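Local coordinates for conserved hypothetical protein (Staphylococcus aureus subsp. aureus, PDB 2AP3) that is of unknown function but belongs to a family of putative cell-wall binding lipoproteins and folds as a bundle of long helices, at residues A[70-75]-A[146-151]; A[77-82]-A[139-144]. All blocks are in the same frame, centred on the assembly; numbering follows the deposited sequence.

Contact 1 of 2, residues A[70-75]-A[146-151]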
ATOM      1  N   ASP A  70      18.590  15.139 -11.011  1.00 10.51           N
ATOM      2  CA  ASP A  70      18.197  13.736 -11.099  1.00 10.49           C
ATOM      3  C   ASP A  70      17.457  13.252  -9.848  1.00  9.97           C
ATOM      4  O   ASP A  70      16.540  12.384  -9.923  1.00 10.81           O
ATOM      5  CB  ASP A  70      19.438  12.888 -11.347  1.00 10.77           C
ATOM      6  CG  ASP A  70      19.928  12.996 -12.783  1.00 12.63           C
ATOM      7  OD1 ASP A  70      19.243  13.590 -13.658  1.00 17.21           O
ATOM      8  OD2 ASP A  70      21.013  12.435 -13.045  1.00 16.32           O
ATOM      9  N   LEU A  71      17.854  13.783  -8.697  1.00 10.67           N
ATOM     10  CA  LEU A  71      17.171  13.451  -7.444  1.00 10.28           C
ATOM     11  C   LEU A  71      15.739  13.980  -7.412  1.00 10.77           C
ATOM     12  O   LEU A  71      14.836  13.296  -6.939  1.00 11.13           O
ATOM     13  CB  LEU A  71      17.959  13.954  -6.246  1.00 10.05           C
ATOM     14  CG  LEU A  71      19.187  13.093  -5.940  1.00  8.79           C
ATOM     15  CD1 LEU A  71      20.151  13.884  -5.051  1.00 13.39           C
ATOM     16  CD2 LEU A  71      18.775  11.747  -5.298  1.00 11.66           C
ATOM     17  N   ILE A  72      15.526  15.166  -7.987  1.00 10.35           N
ATOM     18  CA  ILE A  72      14.179  15.741  -8.076  1.00 11.20           C
ATOM     19  C   ILE A  72      13.340  14.859  -8.979  1.00 11.21           C
ATOM     20  O   ILE A  72      12.251  14.439  -8.593  1.00 11.59           O
ATOM     21  CB  ILE A  72      14.223  17.179  -8.619  1.00 11.76           C
ATOM     22  CG1 ILE A  72      14.912  18.084  -7.596  1.00 12.30           C
ATOM     23  CG2 ILE A  72      12.800  17.688  -8.956  1.00 13.16           C
ATOM     24  CD1 ILE A  72      15.220  19.496  -8.108  1.00 13.20           C
ATOM     25  N   LYS A  73      13.888  14.531 -10.154  1.00 11.23           N
ATOM     26  CA  LYS A  73      13.172  13.687 -11.122  1.00 12.93           C
ATOM     27  C   LYS A  73      12.825  12.345 -10.495  1.00 11.40           C
ATOM     28  O   LYS A  73      11.717  11.820 -10.675  1.00 12.21           O
ATOM     29  CB  LYS A  73      14.023  13.442 -12.364  1.00 12.46           C
ATOM     30  CG  LYS A  73      13.299  12.656 -13.476  1.00 14.05           C
ATOM     31  CD  LYS A  73      14.091  12.592 -14.764  1.00 17.32           C
ATOM     32  CE  LYS A  73      13.397  11.718 -15.803  1.00 20.92           C
ATOM     33  NZ  LYS A  73      13.370  10.281 -15.427  1.00 25.61           N
ATOM     34  N   ASN A  74      13.787  11.793  -9.757  1.00 10.87           N
ATOM     35  CA  ASN A  74      13.608  10.486  -9.134  1.00 11.42           C
ATOM     36  C   ASN A  74      12.473  10.479  -8.083  1.00 10.55           C
ATOM     37  O   ASN A  74      11.698   9.504  -7.975  1.00 11.70           O
ATOM     38  CB  ASN A  74      14.951  10.032  -8.547  1.00 11.26           C
ATOM     39  CG  ASN A  74      14.842   8.722  -7.796  1.00 11.42           C
ATOM     40  OD1 ASN A  74      14.481   8.671  -6.619  1.00 11.95           O
ATOM     41  ND2 ASN A  74      15.175   7.634  -8.486  1.00 13.55           N
ATOM     42  N   ALA A  75      12.360  11.572  -7.332  1.00 10.62           N
ATOM     43  CA  ALA A  75      11.235  11.694  -6.385  1.00 10.85           C
ATOM     44  C   ALA A  75       9.915  11.754  -7.160  1.00 11.70           C
ATOM     45  O   ALA A  75       8.956  11.038  -6.817  1.00 12.15           O
ATOM     46  CB  ALA A  75      11.432  12.902  -5.489  1.00 11.29           C
ATOM     47  N   LEU A 146      13.701  18.938  -0.047  1.00 13.14           N
ATOM     48  CA  LEU A 146      15.139  19.101   0.197  1.00 13.08           C
ATOM     49  C   LEU A 146      15.888  19.248  -1.129  1.00 11.95           C
ATOM     50  O   LEU A 146      16.757  20.112  -1.246  1.00 12.77           O
ATOM     51  CB  LEU A 146      15.689  17.947   1.013  1.00 13.17           C
ATOM     52  CG  LEU A 146      17.217  17.839   1.149  1.00 13.48           C
ATOM     53  CD1 LEU A 146      17.809  19.138   1.735  1.00 14.73           C
ATOM     54  CD2 LEU A 146      17.631  16.632   1.973  1.00 14.82           C
ATOM     55  N   PHE A 147      15.564  18.419  -2.114  1.00 11.86           N
ATOM     56  CA  PHE A 147      16.326  18.492  -3.370  1.00 11.80           C
ATOM     57  C   PHE A 147      16.122  19.805  -4.112  1.00 12.58           C
ATOM     58  O   PHE A 147      17.090  20.340  -4.692  1.00 12.98           O
ATOM     59  CB  PHE A 147      16.050  17.276  -4.270  1.00 12.43           C
ATOM     60  CG  PHE A 147      16.258  15.952  -3.583  1.00 12.54           C
ATOM     61  CD1 PHE A 147      17.304  15.766  -2.685  1.00 14.80           C
ATOM     62  CD2 PHE A 147      15.378  14.898  -3.815  1.00 13.48           C
ATOM     63  CE1 PHE A 147      17.495  14.532  -2.014  1.00 13.19           C
ATOM     64  CE2 PHE A 147      15.547  13.665  -3.148  1.00 12.35           C
ATOM     65  CZ  PHE A 147      16.626  13.484  -2.258  1.00 13.70           C
ATOM     66  N   LYS A 148      14.901  20.340  -4.080  1.00 12.15           N
ATOM     67  CA  LYS A 148      14.640  21.654  -4.671  1.00 13.01           C
ATOM     68  C   LYS A 148      15.465  22.740  -3.986  1.00 13.76           C
ATOM     69  O   LYS A 148      15.978  23.660  -4.643  1.00 13.67           O
ATOM     70  CB  LYS A 148      13.168  21.997  -4.598  1.00 12.29           C
ATOM     71  CG  LYS A 148      12.328  21.259  -5.628  1.00 13.66           C
ATOM     72  CD  LYS A 148      10.841  21.744  -5.643  1.00 14.16           C
ATOM     73  CE  LYS A 148      10.661  23.250  -5.940  1.00 16.68           C
ATOM     74  NZ  LYS A 148       9.223  23.631  -5.864  1.00 18.36           N
ATOM     75  N   TYR A 149      15.604  22.628  -2.666  1.00 13.73           N
ATOM     76  CA  TYR A 149      16.423  23.577  -1.924  1.00 14.84           C
ATOM     77  C   TYR A 149      17.885  23.525  -2.389  1.00 14.78           C
ATOM     78  O   TYR A 149      18.549  24.544  -2.537  1.00 15.79           O
ATOM     79  CB  TYR A 149      16.263  23.320  -0.424  1.00 15.90           C
ATOM     80  CG  TYR A 149      17.206  24.111   0.456  1.00 16.29           C
ATOM     81  CD1 TYR A 149      17.065  25.488   0.616  1.00 18.45           C
ATOM     82  CD2 TYR A 149      18.229  23.470   1.139  1.00 17.67           C
ATOM     83  CE1 TYR A 149      17.935  26.201   1.424  1.00 18.62           C
ATOM     84  CE2 TYR A 149      19.108  24.185   1.970  1.00 19.75           C
ATOM     85  CZ  TYR A 149      18.948  25.554   2.100  1.00 19.49           C
ATOM     86  OH  TYR A 149      19.801  26.293   2.902  1.00 20.81           O
ATOM     87  N   LEU A 150      18.374  22.330  -2.686  1.00 13.35           N
ATOM     88  CA  LEU A 150      19.739  22.220  -3.226  1.00 13.66           C
ATOM     89  C   LEU A 150      19.905  22.793  -4.639  1.00 15.90           C
ATOM     90  O   LEU A 150      21.048  23.075  -5.043  1.00 15.95           O
ATOM     91  CB  LEU A 150      20.179  20.745  -3.280  1.00 13.35           C
ATOM     92  CG  LEU A 150      20.135  19.938  -1.975  1.00 13.52           C
ATOM     93  CD1 LEU A 150      20.504  18.504  -2.229  1.00 12.83           C
ATOM     94  CD2 LEU A 150      21.065  20.537  -0.930  1.00 16.26           C
ATOM     95  N   ASN A 151      18.803  22.899  -5.398  1.00 17.14           N
ATOM     96  CA  ASN A 151      18.791  23.320  -6.835  1.00 19.69           C
ATOM     97  C   ASN A 151      18.698  24.839  -7.019  1.00 21.48           C
ATOM     98  O   ASN A 151      18.387  25.356  -8.120  1.00 23.71           O
ATOM     99  CB  ASN A 151      17.629  22.638  -7.589  1.00 19.36           C
ATOM    100  CG  ASN A 151      17.777  22.706  -9.112  1.00 20.63           C
ATOM    101  OD1 ASN A 151      18.884  22.552  -9.660  1.00 23.41           O
ATOM    102  ND2 ASN A 151      16.668  22.926  -9.804  1.00 23.40           N
TER

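Contact 2 of 2, residues A[77-82]-A[139-144]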
ATOM      1  N   ASP A  77       9.402  10.447 -10.029  1.00 11.66           N
ATOM      2  CA  ASP A  77       9.224   9.153 -10.664  1.00 12.34           C
ATOM      3  C   ASP A  77       8.640   8.161  -9.670  1.00 12.48           C
ATOM      4  O   ASP A  77       7.785   7.349 -10.011  1.00 12.68           O
ATOM      5  CB  ASP A  77      10.580   8.620 -11.166  1.00 13.00           C
ATOM      6  CG  ASP A  77      11.072   9.329 -12.403  1.00 15.32           C
ATOM      7  OD1 ASP A  77      10.303  10.085 -13.028  1.00 17.25           O
ATOM      8  OD2 ASP A  77      12.276   9.124 -12.718  1.00 19.44           O
ATOM      9  N   ARG A  78       9.105   8.231  -8.432  1.00 12.17           N
ATOM     10  CA  ARG A  78       8.589   7.326  -7.405  1.00 11.75           C
ATOM     11  C   ARG A  78       7.136   7.641  -7.091  1.00 11.71           C
ATOM     12  O   ARG A  78       6.297   6.749  -7.016  1.00 12.64           O
ATOM     13  CB  ARG A  78       9.463   7.383  -6.151  1.00 12.33           C
ATOM     14  CG  ARG A  78      10.804   6.681  -6.373  1.00 11.38           C
ATOM     15  CD  ARG A  78      11.709   6.758  -5.131  1.00 11.98           C
ATOM     16  NE  ARG A  78      12.235   8.101  -4.868  1.00 11.40           N
ATOM     17  CZ  ARG A  78      12.233   8.692  -3.677  1.00 14.40           C
ATOM     18  NH1 ARG A  78      11.739   8.077  -2.606  1.00 13.26           N
ATOM     19  NH2 ARG A  78      12.754   9.912  -3.557  1.00 13.50           N
ATOM     20  N   LEU A  79       6.815   8.928  -6.953  1.00 10.99           N
ATOM     21  CA  LEU A  79       5.420   9.295  -6.752  1.00 11.47           C
ATOM     22  C   LEU A  79       4.518   8.887  -7.918  1.00 12.02           C
ATOM     23  O   LEU A  79       3.373   8.426  -7.710  1.00 11.76           O
ATOM     24  CB  LEU A  79       5.318  10.802  -6.522  1.00 11.36           C
ATOM     25  CG  LEU A  79       5.877  11.286  -5.193  1.00  9.99           C
ATOM     26  CD1 LEU A  79       6.097  12.804  -5.199  1.00 13.70           C
ATOM     27  CD2 LEU A  79       4.967  10.858  -3.990  1.00 12.13           C
ATOM     28  N   LYS A  80       5.010   9.038  -9.138  1.00 11.18           N
ATOM     29  CA  LYS A  80       4.211   8.693 -10.311  1.00 12.69           C
ATOM     30  C   LYS A  80       3.951   7.178 -10.315  1.00 12.01           C
ATOM     31  O   LYS A  80       2.805   6.716 -10.508  1.00 12.95           O
ATOM     32  CB  LYS A  80       4.927   9.136 -11.581  1.00 13.08           C
ATOM     33  CG  LYS A  80       4.171   8.855 -12.884  1.00 16.75           C
ATOM     34  CD  LYS A  80       2.782   9.497 -12.886  1.00 18.45           C
ATOM     35  CE  LYS A  80       2.887  11.024 -12.840  1.00 21.12           C
ATOM     36  NZ  LYS A  80       1.555  11.728 -12.778  1.00 24.80           N
ATOM     37  N   GLU A  81       4.999   6.389 -10.093  1.00 12.36           N
ATOM     38  CA  GLU A  81       4.814   4.945 -10.028  1.00 12.95           C
ATOM     39  C   GLU A  81       3.841   4.573  -8.904  1.00 12.48           C
ATOM     40  O   GLU A  81       2.967   3.715  -9.083  1.00 13.11           O
ATOM     41  CB  GLU A  81       6.186   4.251  -9.878  1.00 13.46           C
ATOM     42  CG  GLU A  81       6.162   2.739 -10.022  1.00 16.73           C
ATOM     43  CD  GLU A  81       5.587   2.225 -11.344  1.00 18.88           C
ATOM     44  OE1 GLU A  81       5.692   2.888 -12.413  1.00 20.44           O
ATOM     45  OE2 GLU A  81       5.059   1.103 -11.307  1.00 24.06           O
ATOM     46  N   PHE A  82       3.939   5.241  -7.751  1.00 11.79           N
ATOM     47  CA  PHE A  82       3.046   4.923  -6.636  1.00 12.54           C
ATOM     48  C   PHE A  82       1.569   5.171  -6.957  1.00 13.25           C
ATOM     49  O   PHE A  82       0.705   4.509  -6.399  1.00 13.43           O
ATOM     50  CB  PHE A  82       3.484   5.654  -5.377  1.00 12.79           C
ATOM     51  CG  PHE A  82       2.731   5.262  -4.148  1.00 13.11           C
ATOM     52  CD1 PHE A  82       2.883   3.994  -3.601  1.00 14.01           C
ATOM     53  CD2 PHE A  82       1.871   6.147  -3.540  1.00 12.06           C
ATOM     54  CE1 PHE A  82       2.188   3.645  -2.441  1.00 15.07           C
ATOM     55  CE2 PHE A  82       1.158   5.804  -2.380  1.00 14.29           C
ATOM     56  CZ  PHE A  82       1.326   4.538  -1.847  1.00 14.47           C
ATOM     57  N   ALA A 139       6.326  11.618   2.790  1.00 11.52           N
ATOM     58  CA  ALA A 139       7.766  11.351   2.948  1.00 12.46           C
ATOM     59  C   ALA A 139       8.526  11.676   1.645  1.00 11.38           C
ATOM     60  O   ALA A 139       9.526  12.412   1.661  1.00 12.08           O
ATOM     61  CB  ALA A 139       7.981   9.912   3.367  1.00 12.85           C
ATOM     62  N   VAL A 140       8.065  11.146   0.510  1.00 11.84           N
ATOM     63  CA  VAL A 140       8.769  11.351  -0.779  1.00 11.39           C
ATOM     64  C   VAL A 140       8.724  12.814  -1.188  1.00 11.09           C
ATOM     65  O   VAL A 140       9.739  13.378  -1.625  1.00 11.46           O
ATOM     66  CB  VAL A 140       8.208  10.440  -1.895  1.00 11.37           C
ATOM     67  CG1 VAL A 140       8.937  10.693  -3.193  1.00 12.88           C
ATOM     68  CG2 VAL A 140       8.340   8.999  -1.490  1.00 12.68           C
ATOM     69  N   ASN A 141       7.585  13.461  -0.963  1.00 12.08           N
ATOM     70  CA  ASN A 141       7.513  14.889  -1.195  1.00 12.54           C
ATOM     71  C   ASN A 141       8.486  15.684  -0.331  1.00 12.60           C
ATOM     72  O   ASN A 141       9.048  16.660  -0.818  1.00 13.30           O
ATOM     73  CB  ASN A 141       6.083  15.384  -1.062  1.00 12.15           C
ATOM     74  CG  ASN A 141       5.267  15.130  -2.333  1.00 12.37           C
ATOM     75  OD1 ASN A 141       4.225  14.432  -2.331  1.00 14.84           O
ATOM     76  ND2 ASN A 141       5.733  15.694  -3.428  1.00 10.70           N
ATOM     77  N   SER A 142       8.721  15.256   0.915  1.00 12.06           N
ATOM     78  CA  SER A 142       9.673  15.989   1.783  1.00 11.87           C
ATOM     79  C   SER A 142      11.135  15.816   1.321  1.00 12.17           C
ATOM     80  O   SER A 142      11.972  16.712   1.524  1.00 13.25           O
ATOM     81  CB  SER A 142       9.493  15.625   3.260  1.00 12.57           C
ATOM     82  OG  SER A 142       9.867  14.290   3.466  1.00 12.92           O
ATOM     83  N   GLU A 143      11.411  14.702   0.636  1.00 11.65           N
ATOM     84  CA  GLU A 143      12.718  14.502  -0.020  1.00 12.89           C
ATOM     85  C   GLU A 143      12.829  15.496  -1.174  1.00 12.46           C
ATOM     86  O   GLU A 143      13.830  16.216  -1.294  1.00 12.78           O
ATOM     87  CB  GLU A 143      12.875  13.059  -0.511  1.00 12.79           C
ATOM     88  CG  GLU A 143      13.096  12.079   0.672  1.00 12.96           C
ATOM     89  CD  GLU A 143      13.000  10.594   0.342  1.00 17.45           C
ATOM     90  OE1 GLU A 143      12.447  10.219  -0.700  1.00 18.11           O
ATOM     91  OE2 GLU A 143      13.445   9.782   1.199  1.00 23.54           O
ATOM     92  N   LYS A 144      11.787  15.532  -2.005  1.00 11.54           N
ATOM     93  CA  LYS A 144      11.730  16.480  -3.105  1.00 12.31           C
ATOM     94  C   LYS A 144      11.973  17.933  -2.639  1.00 11.60           C
ATOM     95  O   LYS A 144      12.722  18.684  -3.263  1.00 13.08           O
ATOM     96  CB  LYS A 144      10.448  16.328  -3.917  1.00 11.90           C
ATOM     97  CG  LYS A 144      10.436  17.262  -5.163  1.00 12.36           C
ATOM     98  CD  LYS A 144       9.201  17.081  -6.067  1.00 12.04           C
ATOM     99  CE  LYS A 144       9.108  18.192  -7.132  1.00 14.61           C
ATOM    100  NZ  LYS A 144       7.887  17.968  -7.968  1.00 13.48           N
TER

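Contact 1 of 2, residues A[70-75]-A[146-151]
Near one end of the long helical bundle, the antiparallel helices 61-96 and 109-150 pack through Leu71 and Ile72 on one side and Phe147 on the other, their local axes 9.1 Å apart at an angle of 156°. Leu71 CB lies over one face of the Phe147 ring, 3.7 Å from the ring centroid and 14° off its normal, a CH-pi contact with the two side chains crossing at about a right angle. The branches of Leu71 carry the cover across the ring, whose broad apolar surface suits this buried place: CD1 is 4.1 Å from Phe147 CE1, and CD2 approaches CZ. Ile72 runs past Phe147 in the opposite direction, with CG1 3.6 Å from Phe147 CB. With CD1 anti to CA (chi2 171°), Ile72 reaches across to Asn151 CB, 4.0 Å from CD1, and to the aliphatic base of Lys148. Lys148 and Asn151 suit this exposed border, apolar near the backbone and polar at the end; Asn151 OD1 is hydrogen-bonded to Lys69. Lys49 of helix 33-50 also touches Leu71 and Phe147. Side chains packed in this way between neighbouring antiparallel helices form the interior of a helical bundle.

Contact 2 of 2, residues A[77-82]-A[139-144]
Glu143 OE1 is gripped by both terminal nitrogens of Arg78, across the gap between helices 61-96 and 109-150. Arg78 NH2 donates to Glu143 OE1 at 2.9 Å, and Arg78 NH1 donates to the same oxygen at 3.0 Å, together forming an end-on salt bridge. The N-H...O angles, 147° and 144°, are bent, because the two end-on N-H bonds run nearly parallel and one oxygen between them cannot lie straight ahead of both. OE1 lies almost in the guanidinium plane, whereas the carboxylate is turned 46° from that plane. NH1 meets the oxygen nearly along its C-O axis; NH2 comes in on the anti side, out of the carboxylate plane.

This bridge is buried and tied in further: Tyr171 OH of helix 157-195 hydrogen-bonds Glu143 OE2, and Asn74 OD1, one turn back on the same helix as Arg78, accepts from Arg78 NE. Arginine suits the place because its several donors can serve different partners while its flat end packs against carbon. Val140 CG1 lies 3.7 Å above one face of the guanidinium, offset toward the rim, and Val140 CG2 is 3.7 Å from Arg78 NH1.

The two helices form an antiparallel pair of the bundle, their local axes 10.3 Å apart at closest. Leu79 and Val140 meet between them, reaching toward each other tip to tip, with Leu79 CG 3.7 Å from Val140 CG1. With CG1 anti to its backbone N, Val140 sets that one methyl both against the leucine and over the guanidinium face, a double duty that suits a compact branched side chain. Asn141 also borders Leu79, at a partly exposed position.

Contacts 1 and 2 are successive levels of one interface between helices 61-96 and 109-150, with centres about 10 Å apart. Because the helices are antiparallel, moving forward from 70-75 to 77-82 means moving back from 146-151 to 139-144. Ala75 joins the levels: its O is 3.6 Å from Val140 CG1, and its CB is 3.9 Å from Lys144 CB. Ile72 CG2 also packs on Lys144 CE, at 4.1 Å. Contact 1 is held by apolar packing and is partly buried, its centre about 24 Å from the centre of the chain; contact 2, its centre at about 14 Å, adds a buried ion pair. The small alanine lets the backbones come near between the larger side chains.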